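Local coordinates for protein putative RnfG subunit of electron transport complex (Thermotoga maritima, PDB 3DCZ) that probably serves as the FMN-carrying RnfG subunit of a membrane-bound complex that couples electron transfer to ion translocation across the membrane, at residues D20-K24 / G55-V59; A27-L32 / V100-F104; Y85-G89 / M198-L202. Where two conformers were deposited one is given. Residue numbers count along the deposited sequence, not the author numbering.

Interaction 1 of 3, residues D20-K24 / G55-V59; sequences DNAAK and GIETV
The start of helix 22-31, with Asn21 at its N-cap position, meets the link 55-58 leading from helix 44-54 into strand 59-64 at the protein surface. CA atoms come nearest at Asn21 and Ile56, 7.7 Å apart. Gly55 leaves helix 44-54 with phi/psi of 127/129, where a CB would press on the preceding carbonyl O, which calls for glycine. Lys24, fully extended (all four chi t), carries its ammonium to the link. Lys24 NZ donates to Ile56 O at 2.8 Å and to Thr58 OG1 at 2.9 Å; Tyr74 OH in strand 67-77 also hydrogen-bonds to this nitrogen. Lys24 NZ is 2.7 Å from Glu57 O too, at too poor an angle for a bond. Ile56 O has a second donor in a water 2.7 Å away, which also donates to Asn21 OD1 at 2.5 Å; the Asn21 side chain makes no capping bond. The Ile56 side chain (chi1 t, chi2 p) packs CD1 3.8 Å from Lys24 CD and CG1 3.7 Å from Asn21 CG. Lys24 thus ties the helix start to the link; within this contact its ammonium meets neutral oxygens, through hydrogen bonds and not a charge pair.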
loop_
_atom_site.group_PDB
_atom_site.type_symbol
_atom_site.label_atom_id
_atom_site.label_comp_id
_atom_site.label_asym_id
_atom_site.label_seq_id
_atom_site.Cartn_x
_atom_site.Cartn_y
_atom_site.Cartn_z
ATOM N N ASP A 20 -22.526 2.624 1.605
ATOM C CA ASP A 20 -22.042 4.017 1.822
ATOM C C ASP A 20 -20.545 4.081 1.575
ATOM O O ASP A 20 -20.068 4.899 0.772
ATOM C CB ASP A 20 -22.363 4.486 3.247
ATOM N N ASN A 21 -19.811 3.192 2.246
ATOM C CA ASN A 21 -18.345 3.154 2.155
ATOM C C ASN A 21 -17.871 2.108 1.198
ATOM O O ASN A 21 -16.855 1.417 1.482
ATOM C CB ASN A 21 -17.711 2.823 3.504
ATOM C CG ASN A 21 -18.076 3.802 4.558
ATOM O OD1 ASN A 21 -17.293 4.689 4.907
ATOM N ND2 ASN A 21 -19.269 3.664 5.063
ATOM N N ALA A 22 -18.585 1.983 0.077
ATOM C CA ALA A 22 -18.265 0.941 -0.862
ATOM C C ALA A 22 -16.830 1.075 -1.320
ATOM O O ALA A 22 -16.126 0.083 -1.299
ATOM C CB ALA A 22 -19.225 0.928 -2.046
ATOM N N ALA A 23 -16.376 2.284 -1.670
ATOM C CA ALA A 23 -15.016 2.488 -2.219
ATOM C C ALA A 23 -13.925 2.019 -1.255
ATOM O O ALA A 23 -12.975 1.322 -1.631
ATOM C CB ALA A 23 -14.779 3.946 -2.571
ATOM N N LYS A 24 -14.040 2.417 0.002
ATOM C CA LYS A 24 -13.018 2.040 0.988
ATOM C C LYS A 24 -12.960 0.518 1.178
ATOM O O LYS A 24 -11.887 -0.099 1.120
ATOM C CB LYS A 24 -13.278 2.733 2.328
ATOM C CG LYS A 24 -12.215 2.442 3.352
ATOM C CD LYS A 24 -12.405 3.226 4.639
ATOM C CE LYS A 24 -11.398 2.778 5.679
ATOM N NZ LYS A 24 -11.544 3.593 6.943
ATOM N N GLY A 55 -13.609 -0.691 12.713
ATOM C CA GLY A 55 -14.212 0.602 12.498
ATOM C C GLY A 55 -13.957 1.044 11.074
ATOM O O GLY A 55 -12.822 1.006 10.606
ATOM N N ILE A 56 -15.018 1.447 10.371
ATOM C CA ILE A 56 -14.914 1.830 8.967
ATOM C C ILE A 56 -14.542 3.305 8.801
ATOM O O ILE A 56 -14.226 3.744 7.699
ATOM C CB ILE A 56 -16.253 1.530 8.210
ATOM C CG1 ILE A 56 -16.091 1.556 6.681
ATOM C CG2 ILE A 56 -17.313 2.551 8.619
ATOM C CD1 ILE A 56 -14.983 0.793 6.019
ATOM N N GLU A 57 -14.560 4.068 9.893
ATOM C CA GLU A 57 -14.129 5.450 9.836
ATOM C C GLU A 57 -12.688 5.559 9.360
ATOM O O GLU A 57 -11.943 4.586 9.395
ATOM C CB GLU A 57 -14.232 6.096 11.216
ATOM C CG GLU A 57 -13.085 5.800 12.179
ATOM C CD GLU A 57 -13.171 4.505 12.954
ATOM O OE1 GLU A 57 -14.148 3.762 12.819
ATOM O OE2 GLU A 57 -12.233 4.274 13.746
ATOM N N THR A 58 -12.340 6.741 8.878
ATOM C CA THR A 58 -10.935 7.077 8.591
ATOM C C THR A 58 -10.525 8.179 9.547
ATOM O O THR A 58 -11.176 9.211 9.607
ATOM C CB THR A 58 -10.713 7.470 7.119
ATOM O OG1 THR A 58 -11.008 6.329 6.290
ATOM C CG2 THR A 58 -9.283 7.914 6.854
ATOM N N VAL A 59 -9.452 7.899 10.287
ATOM C CA VAL A 59 -8.891 8.803 11.283
ATOM C C VAL A 59 -7.393 8.991 11.036
ATOM O O VAL A 59 -6.744 8.122 10.476
ATOM C CB VAL A 59 -9.122 8.259 12.698
ATOM C CG1 VAL A 59 -10.593 8.295 13.022
ATOM C CG2 VAL A 59 -8.568 6.824 12.821
HETATM O O HOH W 1 -15.186 5.573 5.920
#

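Interaction 2 of 3, residues A27-L32 / V100-F104; sequences AIKFVL and VVACF
Helix 27-31, the last part of helix 22-31, lies obliquely along strand 100-104: the axes of these short segments approach to 7.8 Å at a signed crossing angle of -34°, both running in broadly the same direction. The strand is extended, with phi from -103 to -147° and psi from 124 to 151°, so Val101 and Cys103 point toward the helix while Ala102 and Phe104 point away. The nearest CA pairs are Ala27 with Val101 (6.6 Å) and Val31 with Cys103 (5.5 Å), one helical turn matched to two strand residues. Ala27 starts the contact, its CB 3.8 Å from Val101 CG2. Ile28 (chi1 m, chi2 t) points sideways and gives a looser touch, CG1 to Val101 CG1 at 4.2 Å. This is apolar packing of a helix on one face of an antiparallel sheet that has helices on both faces: the opposite face, which carries Ala102 and Phe104, is packed by helix 188-206. Lys29 and Phe30 turn elsewhere, Lys29 forming salt bridges with Glu44 and Glu48 and Phe30 a cation-pi contact with Arg117. Val31 (chi1 m) buries most of the helical side: its CG2 is 4.0 Å from Val101 CG1, and its CB is 3.7 Å from Cys103 CB. Its carbonyl comes closer still, Val31 O lying 3.1 Å from Cys103 CB, and accepts a hydrogen bond from Asn114. Leu32 (phi/psi -96/11, chi1 m, chi2 t) follows the helix, and its CD2 reaches Cys103 SG at 3.9 Å.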
loop_
_atom_site.group_PDB
_atom_site.type_symbol
_atom_site.label_atom_id
_atom_site.label_comp_id
_atom_site.label_asym_id
_atom_site.label_seq_id
_atom_site.Cartn_x
_atom_site.Cartn_y
_atom_site.Cartn_z
ATOM N N ALA A 27 -11.480 -1.186 -1.791
ATOM C CA ALA A 27 -10.022 -1.022 -1.784
ATOM C C ALA A 27 -9.332 -1.961 -0.817
ATOM O O ALA A 27 -8.276 -2.526 -1.131
ATOM C CB ALA A 27 -9.609 0.451 -1.498
ATOM N N ILE A 28 -9.891 -2.101 0.390
ATOM C CA ILE A 28 -9.273 -2.966 1.381
ATOM C C ILE A 28 -9.327 -4.416 0.891
ATOM O O ILE A 28 -8.349 -5.159 1.013
ATOM C CB ILE A 28 -9.974 -2.807 2.724
ATOM C CG1 ILE A 28 -9.717 -1.398 3.235
ATOM C CG2 ILE A 28 -9.500 -3.899 3.752
ATOM C CD1 ILE A 28 -10.525 -1.028 4.530
ATOM N N LYS A 29 -10.451 -4.811 0.323
ATOM C CA LYS A 29 -10.579 -6.158 -0.267
ATOM C C LYS A 29 -9.545 -6.346 -1.379
ATOM O O LYS A 29 -8.845 -7.376 -1.428
ATOM C CB LYS A 29 -11.989 -6.372 -0.839
ATOM C CG LYS A 29 -13.067 -6.544 0.199
ATOM C CD LYS A 29 -14.456 -6.612 -0.434
ATOM C CE LYS A 29 -15.511 -6.894 0.584
ATOM N NZ LYS A 29 -16.794 -7.103 -0.123
ATOM N N PHE A 30 -9.407 -5.342 -2.250
ATOM C CA PHE A 30 -8.470 -5.466 -3.366
ATOM C C PHE A 30 -7.035 -5.699 -2.897
ATOM O O PHE A 30 -6.336 -6.601 -3.405
ATOM C CB PHE A 30 -8.487 -4.228 -4.254
ATOM C CG PHE A 30 -7.485 -4.310 -5.358
ATOM C CD1 PHE A 30 -7.771 -5.001 -6.517
ATOM C CD2 PHE A 30 -6.231 -3.722 -5.233
ATOM C CE1 PHE A 30 -6.859 -5.103 -7.502
ATOM C CE2 PHE A 30 -5.280 -3.864 -6.194
ATOM C CZ PHE A 30 -5.611 -4.530 -7.377
ATOM N N VAL A 31 -6.602 -4.928 -1.886
ATOM C CA VAL A 31 -5.197 -5.001 -1.460
ATOM C C VAL A 31 -4.887 -6.271 -0.672
ATOM O O VAL A 31 -3.709 -6.602 -0.404
ATOM C CB VAL A 31 -4.740 -3.718 -0.701
ATOM C CG1 VAL A 31 -4.843 -2.471 -1.664
ATOM C CG2 VAL A 31 -5.519 -3.514 0.560
ATOM N N LEU A 32 -5.955 -6.985 -0.310
ATOM C CA LEU A 32 -5.856 -8.291 0.341
ATOM C C LEU A 32 -5.976 -9.453 -0.638
ATOM O O LEU A 32 -6.035 -10.601 -0.217
ATOM C CB LEU A 32 -6.832 -8.398 1.503
ATOM C CG LEU A 32 -6.438 -7.634 2.781
ATOM C CD1 LEU A 32 -7.664 -7.493 3.696
ATOM C CD2 LEU A 32 -5.295 -8.327 3.517
ATOM N N VAL A 100 -4.562 6.830 -0.568
ATOM C CA VAL A 100 -3.889 5.623 -1.041
ATOM C C VAL A 100 -4.072 4.517 0.036
ATOM O O VAL A 100 -3.696 4.744 1.198
ATOM C CB VAL A 100 -2.358 5.831 -1.205
ATOM C CG1 VAL A 100 -1.718 4.541 -1.765
ATOM C CG2 VAL A 100 -2.054 7.026 -2.111
ATOM N N VAL A 101 -4.621 3.359 -0.352
ATOM C CA VAL A 101 -4.824 2.206 0.555
ATOM C C VAL A 101 -3.736 1.203 0.182
ATOM O O VAL A 101 -3.429 1.022 -1.001
ATOM C CB VAL A 101 -6.245 1.567 0.362
ATOM C CG1 VAL A 101 -6.402 0.351 1.262
ATOM C CG2 VAL A 101 -7.331 2.665 0.635
ATOM N N ALA A 102 -3.118 0.586 1.161
ATOM C CA ALA A 102 -2.047 -0.369 0.900
ATOM C C ALA A 102 -2.043 -1.473 1.926
ATOM O O ALA A 102 -2.442 -1.260 3.059
ATOM C CB ALA A 102 -0.688 0.320 0.845
ATOM N N CYS A 103 -1.570 -2.637 1.504
ATOM C CA CYS A 103 -1.444 -3.813 2.346
ATOM C C CYS A 103 0.038 -4.199 2.400
ATOM O O CYS A 103 0.703 -4.370 1.376
ATOM C CB CYS A 103 -2.237 -5.012 1.771
ATOM S SG CYS A 103 -1.899 -6.547 2.680
ATOM N N PHE A 104 0.544 -4.316 3.628
ATOM C CA PHE A 104 1.896 -4.751 3.908
ATOM C C PHE A 104 1.795 -6.075 4.649
ATOM O O PHE A 104 0.952 -6.253 5.513
ATOM C CB PHE A 104 2.637 -3.750 4.801
ATOM C CG PHE A 104 2.870 -2.425 4.147
ATOM C CD1 PHE A 104 1.892 -1.425 4.144
ATOM C CD2 PHE A 104 4.089 -2.152 3.549
ATOM C CE1 PHE A 104 2.105 -0.206 3.486
ATOM C CE2 PHE A 104 4.319 -0.889 2.940
ATOM C CZ PHE A 104 3.306 0.077 2.910
#

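Interaction 3 of 3, residues Y85-G89 / M198-L202; sequences YVLSG and MYRYL. With ACT (acetate ion), chain D.
Gly89 is where the helix side chain lies almost on the strand backbone: an ideal CB there would clash, 2.7 Å from Met198 CE. Met198 is a selenomethionine (chi1 m, chi2 t, chi3 -99°); its CE is 3.7 Å from Gly89 N and its SE 3.6 Å from Ser88 C. Strand 85-89 is extended, Tyr85 and Leu87 pointing toward the helix, Val86 and Ser88 away; 198-202 is regular helix (Leu202 N to Met198 O 2.9 Å). The axes approach to 9.6 Å, their directions 131° apart, with nearest CA pairs Gly89-Met198 (6.6 Å) and Tyr85-Leu202 (8.4 Å). Between these, Leu87 (chi1 p, chi2 t) has CG 3.6 Å from Met198 CG, CD1 4.1 Å from Tyr201 CD2 and CD2 4.1 Å from Leu202 CD1. Tyr85 CB lies 4.0 Å from Leu202 CD2; Tyr85 OH donates to O of an acetate, probably from the crystallisation liquor, at 2.6 Å. Apolar side-chain contacts thus seat helix 188-206 on the sheet, Tyr201 reaching strand 59-64 and Leu202 strands 98-107 and 110-120.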
loop_
_atom_site.group_PDB
_atom_site.type_symbol
_atom_site.label_atom_id
_atom_site.label_comp_id
_atom_site.label_asym_id
_atom_site.label_seq_id
_atom_site.Cartn_x
_atom_site.Cartn_y
_atom_site.Cartn_z
ATOM N N TYR A 85 -1.285 -6.110 7.218
ATOM C CA TYR A 85 -1.698 -4.823 7.761
ATOM C C TYR A 85 -2.211 -4.000 6.611
ATOM O O TYR A 85 -1.536 -3.934 5.569
ATOM C CB TYR A 85 -0.489 -4.139 8.424
ATOM C CG TYR A 85 -0.027 -4.942 9.600
ATOM C CD1 TYR A 85 -0.638 -4.751 10.853
ATOM C CD2 TYR A 85 0.889 -5.956 9.464
ATOM C CE1 TYR A 85 -0.310 -5.543 11.926
ATOM C CE2 TYR A 85 1.246 -6.733 10.553
ATOM C CZ TYR A 85 0.635 -6.522 11.784
ATOM O OH TYR A 85 0.943 -7.308 12.864
ATOM N N VAL A 86 -3.374 -3.382 6.766
ATOM C CA VAL A 86 -3.886 -2.453 5.769
ATOM C C VAL A 86 -4.002 -1.099 6.428
ATOM O O VAL A 86 -4.540 -0.943 7.514
ATOM C CB VAL A 86 -5.242 -2.925 5.162
ATOM C CG1 VAL A 86 -5.797 -1.852 4.231
ATOM C CG2 VAL A 86 -5.062 -4.285 4.452
ATOM N N LEU A 87 -3.449 -0.115 5.741
ATOM C CA LEU A 87 -3.668 1.263 6.173
ATOM C C LEU A 87 -3.798 2.179 4.978
ATOM O O LEU A 87 -3.797 1.725 3.835
ATOM C CB LEU A 87 -2.589 1.702 7.180
ATOM C CG LEU A 87 -1.131 1.806 6.721
ATOM C CD1 LEU A 87 -0.242 2.241 7.883
ATOM C CD2 LEU A 87 -0.623 0.457 6.171
ATOM N N SER A 88 -3.997 3.465 5.262
ATOM C CA SER A 88 -4.207 4.447 4.228
ATOM C C SER A 88 -3.195 5.591 4.410
ATOM O O SER A 88 -2.590 5.775 5.475
ATOM C CB SER A 88 -5.646 4.957 4.355
ATOM O OG SER A 88 -6.546 3.946 3.892
ATOM N N GLY A 89 -3.067 6.403 3.374
ATOM C CA GLY A 89 -2.175 7.515 3.437
ATOM C C GLY A 89 -2.467 8.604 2.440
ATOM O O GLY A 89 -3.229 8.420 1.472
HETATM N N MSE A 198 3.601 5.148 5.156
HETATM C CA MSE A 198 2.893 4.040 5.770
HETATM C C MSE A 198 3.880 2.982 6.271
HETATM O O MSE A 198 3.730 2.439 7.356
HETATM C CB MSE A 198 1.896 3.445 4.760
HETATM C CG MSE A 198 0.615 4.227 4.675
HETATM SE SE MSE A 198 -0.584 3.345 3.351
HETATM C CE MSE A 198 0.002 4.548 2.317
ATOM N N TYR A 199 4.910 2.725 5.469
ATOM C CA TYR A 199 5.976 1.801 5.878
ATOM C C TYR A 199 6.711 2.313 7.117
ATOM O O TYR A 199 6.932 1.555 8.071
ATOM C CB TYR A 199 6.924 1.560 4.723
ATOM C CG TYR A 199 8.100 0.684 5.075
ATOM C CD1 TYR A 199 7.952 -0.709 5.250
ATOM C CD2 TYR A 199 9.375 1.231 5.213
ATOM C CE1 TYR A 199 9.061 -1.502 5.571
ATOM C CE2 TYR A 199 10.464 0.431 5.539
ATOM C CZ TYR A 199 10.294 -0.929 5.706
ATOM O OH TYR A 199 11.420 -1.717 5.984
ATOM N N ARG A 200 7.053 3.604 7.123
ATOM C CA ARG A 200 7.676 4.200 8.288
ATOM C C ARG A 200 6.841 3.983 9.528
ATOM O O ARG A 200 7.345 3.581 10.564
ATOM C CB ARG A 200 7.882 5.667 8.079
ATOM C CG ARG A 200 9.134 5.994 7.376
ATOM C CD ARG A 200 9.297 7.511 7.345
ATOM N NE ARG A 200 9.395 8.142 8.661
ATOM C CZ ARG A 200 9.447 9.467 8.865
ATOM N NH1 ARG A 200 9.330 10.320 7.853
ATOM N NH2 ARG A 200 9.594 9.947 10.064
ATOM N N TYR A 201 5.556 4.253 9.402
ATOM C CA TYR A 201 4.655 4.110 10.544
ATOM C C TYR A 201 4.597 2.665 11.030
ATOM O O TYR A 201 4.742 2.415 12.205
ATOM C CB TYR A 201 3.254 4.624 10.158
ATOM C CG TYR A 201 2.271 4.474 11.295
ATOM C CD1 TYR A 201 2.141 5.476 12.247
ATOM C CD2 TYR A 201 1.526 3.308 11.455
ATOM C CE1 TYR A 201 1.273 5.354 13.326
ATOM C CE2 TYR A 201 0.633 3.195 12.538
ATOM C CZ TYR A 201 0.525 4.229 13.457
ATOM O OH TYR A 201 -0.339 4.144 14.524
ATOM N N LEU A 202 4.409 1.714 10.116
ATOM C CA LEU A 202 4.381 0.291 10.503
ATOM C C LEU A 202 5.658 -0.138 11.223
ATOM O O LEU A 202 5.619 -0.879 12.204
ATOM C CB LEU A 202 4.191 -0.602 9.285
ATOM C CG LEU A 202 2.808 -0.612 8.671
ATOM C CD1 LEU A 202 2.768 -1.494 7.393
ATOM C CD2 LEU A 202 1.799 -1.117 9.697
HETATM C C ACT D . 4.090 -8.624 13.395
HETATM O O ACT D . 3.079 -8.851 12.710
HETATM O OXT ACT D . 4.734 -9.650 13.712
HETATM C CH3 ACT D . 4.524 -7.249 13.774
#

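From the N terminus, helix 22-31 first serves interaction 1, which brings 55-59 back over the helix start, closing a short loop of 30 residues that contains no strand. The next part of the same helix opens interaction 2, closed by strand 98-107; since 55-59 falls between 27-32 and 100-104, interactions 1 and 2 cross. Interaction 3 opens on strand 83-90, after interaction 1 has closed, so those two are in series, and ends near the C terminus; it crosses interaction 2. Strands 83-90 and 98-107 are sheet neighbours, joined where Val100 O meets Gly89 N at 2.8 Å. Alternate residues of 98-107 face helices 22-31 and 188-206, which thus cover opposite faces of one sheet.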